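Local coordinates for protein sulfite reductase [ferredoxin] (Mycobacterium tuberculosis, PDB 1ZJ8) that probably reduces sulfite to sulfide with electrons from ferredoxin, using a siroheme and a [4Fe-4S] cluster, for the biosynthesis of sulfur-containing amino acids and cofactors, at residues P450-E453 against R454-D458; I558-E561 against E562-R566. All coordinates share one frame; numbering follows the deposited sequence.

How the contacts relate
Contact 1 (450-458) and contact 2 (558-566) are both local, each made by one unbroken piece of chain, and they follow one another in sequence within the same 4Fe-4S domain. Contact 1 is the C-terminal end of helix 442-455; contact 2 is the turn that ends the chain after helix 553-559. Their centres lie 23 Å apart and their nearest atoms about 12 Å apart, so they do not touch. What joins them is helix 532-545: Asp534 and Arg541 bind side chains of contact 1, whereas Tyr535, Arg538 and Asn542 bind backbone oxygens of contact 2. Both lie away from the siroheme and the iron-sulfur cluster.

Contact 1 (P450-E453 against R454-D458); sequences PELE and RRLED
Glu451 and Arg455, one turn apart at the C-terminal end of helix 442-455, form an i to i+4 salt bridge. Their side chains run side by side in the same direction, with carboxylate and guanidinium planes only 10° apart. Glu451 OE2 meets the guanidinium edge in its plane, 3.2 Å from Arg455 NH2, and Arg455 NE adds a weak bond to the same oxygen. Arg455 reaches this position through bends at chi2 and chi3. Its NH2 is also claimed by Asp534 of helix 532-545, so two acidic groups hold the guanidinium.

Arg454 uses a different geometry. Its CG lies between the backbone N and the carbonyl carbon (chi1 66°), and from there the chain extends back along the helix. One guanidinium face is thereby laid over the backbone, with Glu451 CA 3.5 Å above its centre, while NH1 comes beside Pro450 CB. This is packing on the peptide rather than ion pairing, since Glu451 OE1 and Arg454 NH2 are 5.3 Å apart.

Leu452 CD2 and Leu456 CD1 meet at 4.2 Å; both buried side chains also touch Trp421 of helix 420-424 and helix 532-545 (Leu452 on Ile536, Leu456 on Asp537 and Arg541). Glu453 turns its carboxylate elsewhere, to Ser419 and Arg422. Along the backbone, Arg454 N and Arg455 N bond to Pro450 O and Glu451 O. Leu456 is the first residue to leave helical phi/psi, and its N makes the last i to i+4 bond of the helix, to Leu452 O at 3.1 Å, the donor tilted 30° from the carbonyl plane.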
loop_
_atom_site.group_PDB
_atom_site.type_symbol
_atom_site.label_atom_id
_atom_site.label_comp_id
_atom_site.label_asym_id
_atom_site.label_seq_id
_atom_site.Cartn_x
_atom_site.Cartn_y
_atom_site.Cartn_z
ATOM N N PRO A 450 -9.776 15.308 -13.360
ATOM C CA PRO A 450 -10.581 16.032 -14.372
ATOM C C PRO A 450 -9.933 17.294 -14.931
ATOM O O PRO A 450 -9.907 17.482 -16.160
ATOM C CB PRO A 450 -11.836 16.446 -13.605
ATOM C CG PRO A 450 -11.907 15.589 -12.410
ATOM C CD PRO A 450 -10.544 15.031 -12.129
ATOM N N GLU A 451 -9.418 18.145 -14.046
ATOM C CA GLU A 451 -8.683 19.346 -14.492
ATOM C C GLU A 451 -7.613 18.972 -15.513
ATOM O O GLU A 451 -7.655 19.446 -16.647
ATOM C CB GLU A 451 -8.027 20.106 -13.335
ATOM C CG GLU A 451 -7.496 21.476 -13.773
ATOM C CD GLU A 451 -6.765 22.232 -12.675
ATOM O OE1 GLU A 451 -7.056 22.019 -11.473
ATOM O OE2 GLU A 451 -5.881 23.041 -13.034
ATOM N N LEU A 452 -6.695 18.090 -15.107
ATOM C CA LEU A 452 -5.626 17.587 -15.966
ATOM C C LEU A 452 -6.165 16.987 -17.256
ATOM O O LEU A 452 -5.641 17.257 -18.338
ATOM C CB LEU A 452 -4.812 16.536 -15.204
ATOM C CG LEU A 452 -4.005 17.072 -14.010
ATOM C CD1 LEU A 452 -3.285 15.964 -13.247
ATOM C CD2 LEU A 452 -3.007 18.136 -14.465
ATOM N N GLU A 453 -7.221 16.184 -17.134
ATOM C CA GLU A 453 -7.842 15.542 -18.282
ATOM C C GLU A 453 -8.240 16.538 -19.369
ATOM O O GLU A 453 -7.881 16.368 -20.524
ATOM C CB GLU A 453 -9.055 14.735 -17.826
ATOM C CG GLU A 453 -8.724 13.307 -17.420
ATOM C CD GLU A 453 -9.904 12.584 -16.775
ATOM O OE1 GLU A 453 -10.958 13.264 -16.617
ATOM O OE2 GLU A 453 -9.777 11.364 -16.434
ATOM N N ARG A 454 -8.958 17.587 -18.995
ATOM C CA ARG A 454 -9.421 18.595 -19.971
ATOM C C ARG A 454 -8.349 19.644 -20.292
ATOM O O ARG A 454 -8.221 20.092 -21.428
ATOM C CB ARG A 454 -10.708 19.288 -19.466
ATOM C CG ARG A 454 -10.553 20.161 -18.199
ATOM C CD ARG A 454 -11.880 20.670 -17.630
ATOM N NE ARG A 454 -11.643 21.242 -16.305
ATOM C CZ ARG A 454 -11.930 20.664 -15.134
ATOM N NH1 ARG A 454 -12.539 19.478 -15.066
ATOM N NH2 ARG A 454 -11.612 21.287 -14.005
ATOM N N ARG A 455 -7.559 20.006 -19.292
ATOM C CA ARG A 455 -6.519 21.017 -19.467
ATOM C C ARG A 455 -5.373 20.604 -20.420
ATOM O O ARG A 455 -4.725 21.453 -21.013
ATOM C CB ARG A 455 -5.927 21.395 -18.108
ATOM C CG ARG A 455 -5.810 22.862 -17.915
ATOM C CD ARG A 455 -4.430 23.269 -17.517
ATOM N NE ARG A 455 -4.392 23.648 -16.120
ATOM C CZ ARG A 455 -3.669 24.648 -15.647
ATOM N NH1 ARG A 455 -2.917 25.384 -16.457
ATOM N NH2 ARG A 455 -3.716 24.921 -14.358
ATOM N N LEU A 456 -5.131 19.303 -20.543
ATOM C CA LEU A 456 -4.054 18.769 -21.345
ATOM C C LEU A 456 -4.572 17.850 -22.435
ATOM O O LEU A 456 -3.816 17.045 -22.985
ATOM C CB LEU A 456 -3.098 17.945 -20.468
ATOM C CG LEU A 456 -2.244 18.688 -19.449
ATOM C CD1 LEU A 456 -1.672 17.717 -18.440
ATOM C CD2 LEU A 456 -1.133 19.453 -20.138
ATOM N N GLU A 457 -5.847 17.964 -22.768
ATOM C CA GLU A 457 -6.406 17.184 -23.875
ATOM C C GLU A 457 -5.728 17.624 -25.193
ATOM O O GLU A 457 -5.343 16.800 -26.014
ATOM C CB GLU A 457 -7.924 17.365 -23.899
ATOM C CG GLU A 457 -8.626 16.770 -25.100
ATOM C CD GLU A 457 -8.677 17.691 -26.316
ATOM O OE1 GLU A 457 -8.418 18.912 -26.200
ATOM O OE2 GLU A 457 -8.984 17.166 -27.407
ATOM N N ASP A 458 -5.628 18.939 -25.365
ATOM C CA ASP A 458 -4.625 19.628 -26.183
ATOM C C ASP A 458 -3.495 18.745 -26.719
ATOM O O ASP A 458 -3.277 18.646 -27.922
ATOM C CB ASP A 458 -4.061 20.698 -25.240
ATOM C CG ASP A 458 -2.894 21.455 -25.806
ATOM O OD1 ASP A 458 -2.080 20.889 -26.571
ATOM O OD2 ASP A 458 -2.777 22.645 -25.438
#

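Contact 2 (I558-E561 against E562-R566); sequences IRAE and EDDLR
Glu561 O receives Asp564 N across the closing turn of the chain. Ala560 and Glu561 have polyproline-II-like backbone angles, which carry the chain away from helix 553-559 before residues 562-564 return to helical phi/psi. From there the chain winds as consecutive weakly bonded turns, 3-10-like in their i to i+3 bonding pattern but without a regular helix.

Glu562 leads off, its carboxylate held outside the turn by salt bridges to Arg520 and Arg523.

Asp563 comes next and touches lightly: its OD1 is 4.0 Å from Glu561 CB.

Asp564 makes the one hydrogen bond between the two segments, a weak one: its N lies 2.9 Å from Glu561 O, with an N-H...O angle of only 127°. The CB of Asp564 points back at the preceding residues and reaches Ala560 CB at 4.2 Å. With CG beside the backbone N (chi1 -72°), its carboxylate comes near that of Glu561. The two side chains cross with their carboxylate planes 71° apart, and Glu561 OE1 stands 4.2 Å from Asp564 OD1. Such like charges would probably disfavour each other, and the proximity could raise the proton affinity of one of them.

Leu565, the buried residue of the turn, sets its CG 3.9 Å from Glu561 O, and its N returns a weak bond to Glu562 O. Arg566 N repeats this weak link to Asp563 O.

The turn is wedged between strand 520-528, where Leu565 packs on Leu522 and Arg520, and helix 532-545, whose Asn542, Tyr535 and Arg538 bind the backbone oxygens of Asp564, Leu565 and Arg566 respectively.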
loop_
_atom_site.group_PDB
_atom_site.type_symbol
_atom_site.label_atom_id
_atom_site.label_comp_id
_atom_site.label_asym_id
_atom_site.label_seq_id
_atom_site.Cartn_x
_atom_site.Cartn_y
_atom_site.Cartn_z
ATOM N N ILE A 558 16.798 13.532 -16.436
ATOM C CA ILE A 558 18.245 13.537 -16.258
ATOM C C ILE A 558 18.854 14.870 -16.729
ATOM O O ILE A 558 19.702 15.433 -16.039
ATOM C CB ILE A 558 18.946 12.322 -16.951
ATOM C CG1 ILE A 558 18.935 12.475 -18.506
ATOM C CG2 ILE A 558 18.363 11.000 -16.381
ATOM C CD1 ILE A 558 19.041 11.139 -19.341
ATOM N N ARG A 559 18.384 15.404 -17.858
ATOM C CA ARG A 559 19.155 16.415 -18.577
ATOM C C ARG A 559 18.566 17.828 -18.693
ATOM O O ARG A 559 19.322 18.800 -18.699
ATOM C CB ARG A 559 19.499 15.884 -19.970
ATOM C CG ARG A 559 18.305 15.491 -20.814
ATOM C CD ARG A 559 18.614 15.752 -22.260
ATOM N NE ARG A 559 17.439 15.645 -23.110
ATOM C CZ ARG A 559 16.974 14.512 -23.634
ATOM N NH1 ARG A 559 17.574 13.347 -23.382
ATOM N NH2 ARG A 559 15.891 14.555 -24.411
ATOM N N ALA A 560 17.252 17.969 -18.801
ATOM C CA ALA A 560 16.693 19.306 -19.012
ATOM C C ALA A 560 17.152 20.288 -17.921
ATOM O O ALA A 560 17.444 19.895 -16.792
ATOM C CB ALA A 560 15.183 19.243 -19.090
ATOM N N GLU A 561 17.230 21.563 -18.272
ATOM C CA GLU A 561 17.698 22.568 -17.326
ATOM C C GLU A 561 16.760 22.624 -16.119
ATOM O O GLU A 561 15.578 22.322 -16.226
ATOM C CB GLU A 561 17.795 23.930 -18.009
ATOM C CG GLU A 561 18.753 23.961 -19.207
ATOM C CD GLU A 561 18.447 25.096 -20.181
ATOM O OE1 GLU A 561 17.249 25.405 -20.407
ATOM O OE2 GLU A 561 19.413 25.681 -20.728
ATOM N N GLU A 562 17.300 23.002 -14.970
ATOM C CA GLU A 562 16.515 23.095 -13.740
ATOM C C GLU A 562 15.357 24.082 -13.831
ATOM O O GLU A 562 14.413 23.985 -13.055
ATOM C CB GLU A 562 17.423 23.495 -12.573
ATOM C CG GLU A 562 17.211 22.678 -11.305
ATOM C CD GLU A 562 18.514 22.107 -10.768
ATOM O OE1 GLU A 562 19.581 22.742 -10.960
ATOM O OE2 GLU A 562 18.479 21.014 -10.161
ATOM N N ASP A 563 15.443 25.039 -14.753
ATOM C CA ASP A 563 14.332 25.969 -15.006
ATOM C C ASP A 563 13.152 25.238 -15.629
ATOM O O ASP A 563 12.002 25.526 -15.302
ATOM C CB ASP A 563 14.714 27.093 -15.980
ATOM C CG ASP A 563 16.006 27.774 -15.617
ATOM O OD1 ASP A 563 17.066 27.099 -15.682
ATOM O OD2 ASP A 563 15.959 28.985 -15.293
ATOM N N ASP A 564 13.438 24.302 -16.531
ATOM C CA ASP A 564 12.385 23.527 -17.197
ATOM C C ASP A 564 11.621 22.558 -16.276
ATOM O O ASP A 564 10.657 21.923 -16.713
ATOM C CB ASP A 564 12.965 22.720 -18.366
ATOM C CG ASP A 564 13.341 23.580 -19.557
ATOM O OD1 ASP A 564 13.231 24.827 -19.487
ATOM O OD2 ASP A 564 13.744 22.986 -20.579
ATOM N N LEU A 565 12.051 22.433 -15.021
ATOM C CA LEU A 565 11.453 21.492 -14.077
ATOM C C LEU A 565 10.772 22.184 -12.876
ATOM O O LEU A 565 10.417 21.516 -11.905
ATOM C CB LEU A 565 12.522 20.506 -13.560
ATOM C CG LEU A 565 13.347 19.642 -14.539
ATOM C CD1 LEU A 565 14.393 18.860 -13.763
ATOM C CD2 LEU A 565 12.504 18.670 -15.376
ATOM N N ARG A 566 10.567 23.501 -12.944
ATOM C CA ARG A 566 10.045 24.259 -11.800
ATOM C C ARG A 566 8.595 24.684 -11.954
ATOM O O ARG A 566 8.199 25.147 -13.008
ATOM C CB ARG A 566 10.908 25.487 -11.566
ATOM C CG ARG A 566 12.233 25.123 -10.971
ATOM C CD ARG A 566 12.997 26.328 -10.489
ATOM N NE ARG A 566 13.778 25.951 -9.325
ATOM C CZ ARG A 566 14.395 26.800 -8.512
ATOM N NH1 ARG A 566 14.364 28.119 -8.728
ATOM N NH2 ARG A 566 15.063 26.310 -7.476
#